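Long-range contacts in Ycf54 protein (Thermosynechococcus elongatus, PDB 3HZE), which is of unknown function in itself but probably assists the cyclase step that forms the fifth ring of chlorophyll: residues Y6-S10 against Q57-P62; W41-A47 against L100-A104. One frame throughout, in Å; residues are numbered along the deposited sequence.

Strand 3-10 starts the chain, and contact 1 joins it to the C-terminal end of helix 55-60, closing a loop that holds helix 21-34 and edge strand 40-44. Contact 2 starts inside that loop, at residues 41-47, and ends well beyond it at 100-104, enclosing helix 55-60, strand 65-70, helix 73-83 and strand 87-92. The segments therefore alternate along the sequence, and the two closures cross. Contact 1 lays a helix over a central strand of the antiparallel sheet, whereas contact 2 fastens the C-terminal loop to an edge strand and the turn after it. Their centres are about 12 Å apart, and Leu8 CD1 packs 4.2 Å from Pro46 CG.

Contact 1: residues Y6-S10 against Q57-P62; sequences YILAS and QKARCP
Strand residues Tyr6-Ser10 draw closest to Gln57-Pro62 at their C-terminal ends, where the CA atoms of Ser10 and Pro62 are 5.3 Å apart and Cys61 has just left helix 55-60. The four-stranded antiparallel sheet, strand order 2-3-1-4 with helices 21-34 and 73-83 in the crossovers, is consistent with a ferredoxin-like fold. Helix 55-60 belongs to the connection between the second and third strands and covers the face bearing Tyr6 and Leu8; Ile7 points away, to helix 73-83. Tyr6 donates its OH hydrogen to Gln57 OE1, a very short bond at 2.5 Å whose exact length merits caution. OE1 lies at the ring edge and in the ring plane, while the amide stands 78° to the ring. Gln57 NE2 is bonded to Met88 O, so both ends of the amide are engaged and its flip is fixed. Between this bond and the loop, Leu8 CG meets Cys61 SG at 3.8 Å. The thiol, anti to its own backbone nitrogen (chi1 -173°), reaches over the strand backbone to lie 3.6 Å from Ala9 C. Ser10 OG is used to cap Phe13 N, while Ser10 CB lies 3.4 Å from Pro62 O.

Contact 2: residues W41-A47 against L100-A104; sequences WLVPEPA and LASLA
Ser102 OG gives its hydrogen to Pro44 O at 2.8 Å, approaching 32° out of the carbonyl plane; Ser102 OG in turn accepts from Ala104 N at 3.1 Å, which makes an ST turn. Two backbone bonds follow, one on each side of the Pro46-Ser102 pair. Leu103 N donates to Glu45 O at 2.8 Å, and Ala47 N to Ala101 O at 3.0 Å; the latter is almost straight at its hydrogen (177°) yet enters from above the carbonyl plane. Together they frame Pro46 and Ser102 as a single antiparallel bridge, a non-hydrogen-bonded pair.

Apolar groups extend the contact in both directions. At one end Leu100 CD2 sits over one face of the Trp41 indole, displaced toward the fused edge near Trp41 CD2 and 3.8 Å from the six-ring centroid, in a CH-pi contact. Val43 CG1, anti to its backbone nitrogen (chi1 -173°), rests against the carbonyl oxygens of Leu100 and Ala101. At the other end Ala47 CB meets Ala101 CB at 3.6 Å, while Leu103 reaches alongside Ala47 with CD2. Ala104 CB touches both Pro44 CG (4.1 Å) and Glu45 OE2 (4.0 Å).

Further out, Trp41, Val43 and Glu45 have backbone bonds to Ile69, Ala67 and Ala65 of strand 65-70, and the loop lies against this edge strand and the residues after it. Glu45 adopts left-handed backbone angles where the chain leaves the strand, and 45-47 then run antiparallel to 101-103. Two backbone bonds and one hydroxyl bond thus set the register, apolar side chains supply much of the buried surface, and the Ser102 hydroxyl, donor and acceptor at once, ties the loop's own turn to the strand end.

Contact 1: residues Y6-S10 against Q57-P62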
ATOM      1  N   TYR A   6      -4.679  -3.659   1.406  1.00 11.86           N
ATOM      2  CA  TYR A   6      -3.370  -3.026   1.500  1.00 13.20           C
ATOM      3  C   TYR A   6      -2.379  -3.730   2.402  1.00 12.62           C
ATOM      4  O   TYR A   6      -2.761  -4.478   3.299  1.00 13.66           O
ATOM      5  CB  TYR A   6      -3.545  -1.599   2.029  1.00 13.26           C
ATOM      6  CG  TYR A   6      -4.004  -1.570   3.478  1.00 16.61           C
ATOM      7  CD1 TYR A   6      -3.098  -1.737   4.524  1.00 14.73           C
ATOM      8  CD2 TYR A   6      -5.356  -1.449   3.796  1.00 16.78           C
ATOM      9  CE1 TYR A   6      -3.535  -1.789   5.859  1.00 16.69           C
ATOM     10  CE2 TYR A   6      -5.800  -1.498   5.117  1.00 17.78           C
ATOM     11  CZ  TYR A   6      -4.884  -1.670   6.141  1.00 17.55           C
ATOM     12  OH  TYR A   6      -5.330  -1.723   7.441  1.00 16.74           O
ATOM     13  N   ILE A   7      -1.098  -3.489   2.152  1.00 13.98           N
ATOM     14  CA  ILE A   7      -0.063  -3.993   3.031  1.00 15.28           C
ATOM     15  C   ILE A   7       0.540  -2.692   3.568  1.00 15.75           C
ATOM     16  O   ILE A   7       0.589  -1.684   2.859  1.00 14.79           O
ATOM     17  CB  ILE A   7       1.037  -4.814   2.320  1.00 18.76           C
ATOM     18  CG1 ILE A   7       1.613  -4.034   1.142  1.00 20.80           C
ATOM     19  CG2 ILE A   7       0.489  -6.180   1.929  1.00 20.84           C
ATOM     20  CD1 ILE A   7       2.977  -4.540   0.694  1.00 24.09           C
ATOM     21  N   LEU A   8       0.965  -2.702   4.821  1.00 13.86           N
ATOM     22  CA  LEU A   8       1.548  -1.516   5.424  1.00 13.95           C
ATOM     23  C   LEU A   8       2.906  -1.865   6.020  1.00 12.10           C
ATOM     24  O   LEU A   8       3.045  -2.893   6.666  1.00 13.41           O
ATOM     25  CB  LEU A   8       0.617  -0.990   6.523  1.00 12.93           C
ATOM     26  CG  LEU A   8       1.078   0.184   7.387  1.00 15.20           C
ATOM     27  CD1 LEU A   8       1.144   1.460   6.544  1.00 13.21           C
ATOM     28  CD2 LEU A   8       0.088   0.358   8.548  1.00 15.38           C
ATOM     29  N   ALA A   9       3.908  -1.024   5.789  1.00 13.96           N
ATOM     30  CA  ALA A   9       5.238  -1.270   6.345  1.00 13.62           C
ATOM     31  C   ALA A   9       6.026   0.025   6.446  1.00 14.34           C
ATOM     32  O   ALA A   9       5.680   1.031   5.813  1.00 13.04           O
ATOM     33  CB  ALA A   9       5.998  -2.269   5.474  1.00 14.02           C
ATOM     34  N   SER A  10       7.103  -0.005   7.224  1.00 13.15           N
ATOM     35  CA  SER A  10       7.939   1.175   7.383  1.00 13.13           C
ATOM     36  C   SER A  10       8.651   1.425   6.058  1.00 13.42           C
ATOM     37  O   SER A  10       8.902   0.489   5.293  1.00 11.65           O
ATOM     38  CB  SER A  10       8.975   0.946   8.491  1.00 13.31           C
ATOM     39  OG  SER A  10       9.897  -0.062   8.116  1.00 13.69           O
ATOM     40  N   GLN A  57      -2.834  -0.668  14.065  1.00 25.71           N
ATOM     41  CA  GLN A  57      -1.786  -0.825  13.065  1.00 25.86           C
ATOM     42  C   GLN A  57      -0.838   0.365  13.059  1.00 23.92           C
ATOM     43  O   GLN A  57       0.356   0.209  12.811  1.00 25.51           O
ATOM     44  CB  GLN A  57      -2.396  -1.025  11.679  1.00 27.50           C
ATOM     45  CG  GLN A  57      -3.255  -2.279  11.581  1.00 28.36           C
ATOM     46  CD  GLN A  57      -3.410  -2.768  10.159  1.00 30.24           C
ATOM     47  OE1 GLN A  57      -3.645  -1.982   9.242  1.00 31.14           O
ATOM     48  NE2 GLN A  57      -3.298  -4.078   9.966  1.00 30.92           N
ATOM     49  N   LYS A  58      -1.360   1.553  13.337  1.00 24.31           N
ATOM     50  CA  LYS A  58      -0.509   2.736  13.366  1.00 23.28           C
ATOM     51  C   LYS A  58       0.489   2.606  14.503  1.00 22.74           C
ATOM     52  O   LYS A  58       1.636   3.027  14.388  1.00 22.15           O
ATOM     53  CB  LYS A  58      -1.331   4.006  13.572  1.00 25.36           C
ATOM     54  CG  LYS A  58      -0.473   5.259  13.645  1.00 25.55           C
ATOM     55  CD  LYS A  58      -1.266   6.471  14.089  1.00 28.87           C
ATOM     56  CE  LYS A  58      -0.361   7.694  14.229  1.00 31.76           C
ATOM     57  NZ  LYS A  58      -1.088   8.885  14.774  1.00 31.90           N
ATOM     58  N   ALA A  59       0.049   2.018  15.608  1.00 22.56           N
ATOM     59  CA  ALA A  59       0.919   1.840  16.764  1.00 23.48           C
ATOM     60  C   ALA A  59       2.003   0.804  16.489  1.00 24.22           C
ATOM     61  O   ALA A  59       3.156   0.975  16.886  1.00 24.37           O
ATOM     62  CB  ALA A  59       0.086   1.414  17.972  1.00 25.12           C
ATOM     63  N   ARG A  60       1.628  -0.266  15.796  1.00 23.40           N
ATOM     64  CA  ARG A  60       2.562  -1.340  15.487  1.00 25.32           C
ATOM     65  C   ARG A  60       3.566  -1.045  14.376  1.00 24.88           C
ATOM     66  O   ARG A  60       4.709  -1.498  14.436  1.00 25.27           O
ATOM     67  CB  ARG A  60       1.793  -2.611  15.127  1.00 28.91           C
ATOM     68  CG  ARG A  60       1.112  -3.289  16.300  1.00 34.28           C
ATOM     69  CD  ARG A  60       0.359  -4.523  15.831  1.00 38.98           C
ATOM     70  NE  ARG A  60       1.209  -5.437  15.072  1.00 42.16           N
ATOM     71  CZ  ARG A  60       0.783  -6.583  14.549  1.00 44.66           C
ATOM     72  NH1 ARG A  60      -0.481  -6.952  14.705  1.00 44.84           N
ATOM     73  NH2 ARG A  60       1.618  -7.362  13.872  1.00 44.67           N
ATOM     74  N   CYS A  61       3.149  -0.298  13.363  1.00 23.88           N
ATOM     75  CA  CYS A  61       4.042  -0.007  12.248  1.00 22.80           C
ATOM     76  C   CYS A  61       4.994   1.153  12.503  1.00 22.17           C
ATOM     77  O   CYS A  61       4.562   2.255  12.823  1.00 22.44           O
ATOM     78  CB  CYS A  61       3.225   0.270  10.981  1.00 21.52           C
ATOM     79  SG  CYS A  61       4.232   0.457   9.485  1.00 22.07           S
ATOM     80  N   PRO A  62       6.310   0.911  12.377  1.00 22.93           N
ATOM     81  CA  PRO A  62       7.307   1.964  12.593  1.00 23.23           C
ATOM     82  C   PRO A  62       7.133   3.075  11.552  1.00 24.97           C
ATOM     83  O   PRO A  62       6.845   2.798  10.383  1.00 25.27           O
ATOM     84  CB  PRO A  62       8.635   1.220  12.437  1.00 23.69           C
ATOM     85  CG  PRO A  62       8.300  -0.175  12.886  1.00 24.32           C
ATOM     86  CD  PRO A  62       6.954  -0.406  12.226  1.00 23.13           C
TER

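Contact 2: residues W41-A47 against L100-A104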
ATOM      1  N   TRP A  41      -1.399   0.805  -6.202  1.00  8.95           N
ATOM      2  CA  TRP A  41      -0.707   2.078  -6.021  1.00  8.68           C
ATOM      3  C   TRP A  41       0.170   2.173  -4.774  1.00 10.71           C
ATOM      4  O   TRP A  41      -0.154   1.601  -3.725  1.00 10.43           O
ATOM      5  CB  TRP A  41      -1.743   3.200  -5.923  1.00  8.70           C
ATOM      6  CG  TRP A  41      -2.793   3.171  -6.983  1.00 10.10           C
ATOM      7  CD1 TRP A  41      -2.709   3.717  -8.222  1.00  9.08           C
ATOM      8  CD2 TRP A  41      -4.097   2.567  -6.893  1.00 11.40           C
ATOM      9  NE1 TRP A  41      -3.875   3.500  -8.917  1.00 11.08           N
ATOM     10  CE2 TRP A  41      -4.745   2.798  -8.125  1.00 11.31           C
ATOM     11  CE3 TRP A  41      -4.776   1.859  -5.893  1.00 11.22           C
ATOM     12  CZ2 TRP A  41      -6.048   2.347  -8.387  1.00 13.28           C
ATOM     13  CZ3 TRP A  41      -6.071   1.407  -6.150  1.00 14.72           C
ATOM     14  CH2 TRP A  41      -6.693   1.654  -7.391  1.00 15.48           C
ATOM     15  N   LEU A  42       1.257   2.935  -4.901  1.00  7.64           N
ATOM     16  CA  LEU A  42       2.201   3.188  -3.813  1.00 10.66           C
ATOM     17  C   LEU A  42       1.673   4.428  -3.086  1.00  9.62           C
ATOM     18  O   LEU A  42       1.474   5.470  -3.706  1.00 10.90           O
ATOM     19  CB  LEU A  42       3.581   3.528  -4.380  1.00 12.11           C
ATOM     20  CG  LEU A  42       4.876   3.124  -3.671  1.00 17.90           C
ATOM     21  CD1 LEU A  42       5.910   4.189  -3.970  1.00 14.76           C
ATOM     22  CD2 LEU A  42       4.694   2.964  -2.175  1.00 17.89           C
ATOM     23  N   VAL A  43       1.472   4.326  -1.780  1.00  9.62           N
ATOM     24  CA  VAL A  43       0.971   5.460  -1.019  1.00 10.77           C
ATOM     25  C   VAL A  43       1.820   5.696   0.224  1.00 11.26           C
ATOM     26  O   VAL A  43       1.599   5.075   1.262  1.00 11.57           O
ATOM     27  CB  VAL A  43      -0.497   5.237  -0.580  1.00 11.46           C
ATOM     28  CG1 VAL A  43      -1.043   6.509   0.069  1.00 10.23           C
ATOM     29  CG2 VAL A  43      -1.353   4.835  -1.791  1.00  9.39           C
ATOM     30  N   PRO A  44       2.828   6.578   0.122  1.00 13.03           N
ATOM     31  CA  PRO A  44       3.681   6.859   1.281  1.00 13.10           C
ATOM     32  C   PRO A  44       2.899   7.659   2.315  1.00 13.42           C
ATOM     33  O   PRO A  44       2.004   8.429   1.959  1.00 12.22           O
ATOM     34  CB  PRO A  44       4.838   7.657   0.679  1.00 13.04           C
ATOM     35  CG  PRO A  44       4.196   8.383  -0.456  1.00 14.89           C
ATOM     36  CD  PRO A  44       3.247   7.354  -1.060  1.00 12.90           C
ATOM     37  N   GLU A  45       3.224   7.461   3.589  1.00 13.81           N
ATOM     38  CA  GLU A  45       2.549   8.175   4.679  1.00 15.08           C
ATOM     39  C   GLU A  45       1.051   8.282   4.384  1.00 14.60           C
ATOM     40  O   GLU A  45       0.503   9.389   4.272  1.00 14.10           O
ATOM     41  CB  GLU A  45       3.178   9.564   4.830  1.00 15.26           C
ATOM     42  CG  GLU A  45       4.677   9.498   5.103  1.00 19.65           C
ATOM     43  CD  GLU A  45       5.325  10.859   5.184  1.00 23.42           C
ATOM     44  OE1 GLU A  45       4.920  11.667   6.048  1.00 27.76           O
ATOM     45  OE2 GLU A  45       6.246  11.123   4.389  1.00 23.70           O
ATOM     46  N   PRO A  46       0.371   7.125   4.263  1.00 14.36           N
ATOM     47  CA  PRO A  46      -1.063   7.028   3.972  1.00 13.99           C
ATOM     48  C   PRO A  46      -1.956   7.758   4.971  1.00 14.53           C
ATOM     49  O   PRO A  46      -1.819   7.591   6.180  1.00 13.99           O
ATOM     50  CB  PRO A  46      -1.308   5.519   3.938  1.00 13.17           C
ATOM     51  CG  PRO A  46      -0.310   4.994   4.898  1.00 14.08           C
ATOM     52  CD  PRO A  46       0.927   5.791   4.556  1.00 13.46           C
ATOM     53  N   ALA A  47      -2.866   8.576   4.449  1.00 13.40           N
ATOM     54  CA  ALA A  47      -3.775   9.341   5.294  1.00 15.30           C
ATOM     55  C   ALA A  47      -4.717   8.452   6.097  1.00 15.73           C
ATOM     56  O   ALA A  47      -5.035   8.765   7.243  1.00 16.24           O
ATOM     57  CB  ALA A  47      -4.588  10.318   4.444  1.00 12.95           C
ATOM     58  N   LEU A 100      -6.589   6.813  -1.491  1.00 13.18           N
ATOM     59  CA  LEU A 100      -5.176   6.917  -1.845  1.00 12.67           C
ATOM     60  C   LEU A 100      -4.459   8.174  -1.362  1.00 11.63           C
ATOM     61  O   LEU A 100      -3.320   8.434  -1.753  1.00  9.75           O
ATOM     62  CB  LEU A 100      -5.027   6.794  -3.369  1.00 13.99           C
ATOM     63  CG  LEU A 100      -5.247   5.407  -3.991  1.00 19.05           C
ATOM     64  CD1 LEU A 100      -6.309   4.650  -3.239  1.00 22.33           C
ATOM     65  CD2 LEU A 100      -5.615   5.544  -5.458  1.00 14.67           C
ATOM     66  N   ALA A 101      -5.109   8.956  -0.513  1.00 11.35           N
ATOM     67  CA  ALA A 101      -4.491  10.178  -0.013  1.00 11.90           C
ATOM     68  C   ALA A 101      -3.172   9.882   0.688  1.00 12.39           C
ATOM     69  O   ALA A 101      -3.082   8.950   1.491  1.00 11.30           O
ATOM     70  CB  ALA A 101      -5.440  10.888   0.958  1.00 10.43           C
ATOM     71  N   SER A 102      -2.161  10.690   0.376  1.00 12.52           N
ATOM     72  CA  SER A 102      -0.832  10.578   0.975  1.00 12.04           C
ATOM     73  C   SER A 102      -0.531  11.872   1.720  1.00 11.17           C
ATOM     74  O   SER A 102      -0.839  12.957   1.225  1.00 11.31           O
ATOM     75  CB  SER A 102       0.235  10.369  -0.109  1.00 12.95           C
ATOM     76  OG  SER A 102       1.537  10.673   0.381  1.00 12.92           O
ATOM     77  N   LEU A 103       0.074  11.770   2.900  1.00 12.31           N
ATOM     78  CA  LEU A 103       0.416  12.971   3.666  1.00 11.36           C
ATOM     79  C   LEU A 103       1.882  13.345   3.488  1.00 12.46           C
ATOM     80  O   LEU A 103       2.428  14.151   4.255  1.00 13.51           O
ATOM     81  CB  LEU A 103       0.116  12.759   5.148  1.00 13.22           C
ATOM     82  CG  LEU A 103      -1.331  12.374   5.450  1.00 15.45           C
ATOM     83  CD1 LEU A 103      -1.496  12.134   6.943  1.00 18.42           C
ATOM     84  CD2 LEU A 103      -2.264  13.486   4.976  1.00 16.26           C
ATOM     85  N   ALA A 104       2.515  12.768   2.470  1.00 12.51           N
ATOM     86  CA  ALA A 104       3.920  13.053   2.190  1.00 14.38           C
ATOM     87  C   ALA A 104       4.069  14.533   1.868  1.00 16.65           C
ATOM     88  O   ALA A 104       3.185  15.128   1.249  1.00 14.37           O
ATOM     89  CB  ALA A 104       4.406  12.203   1.028  1.00 13.19           C
TER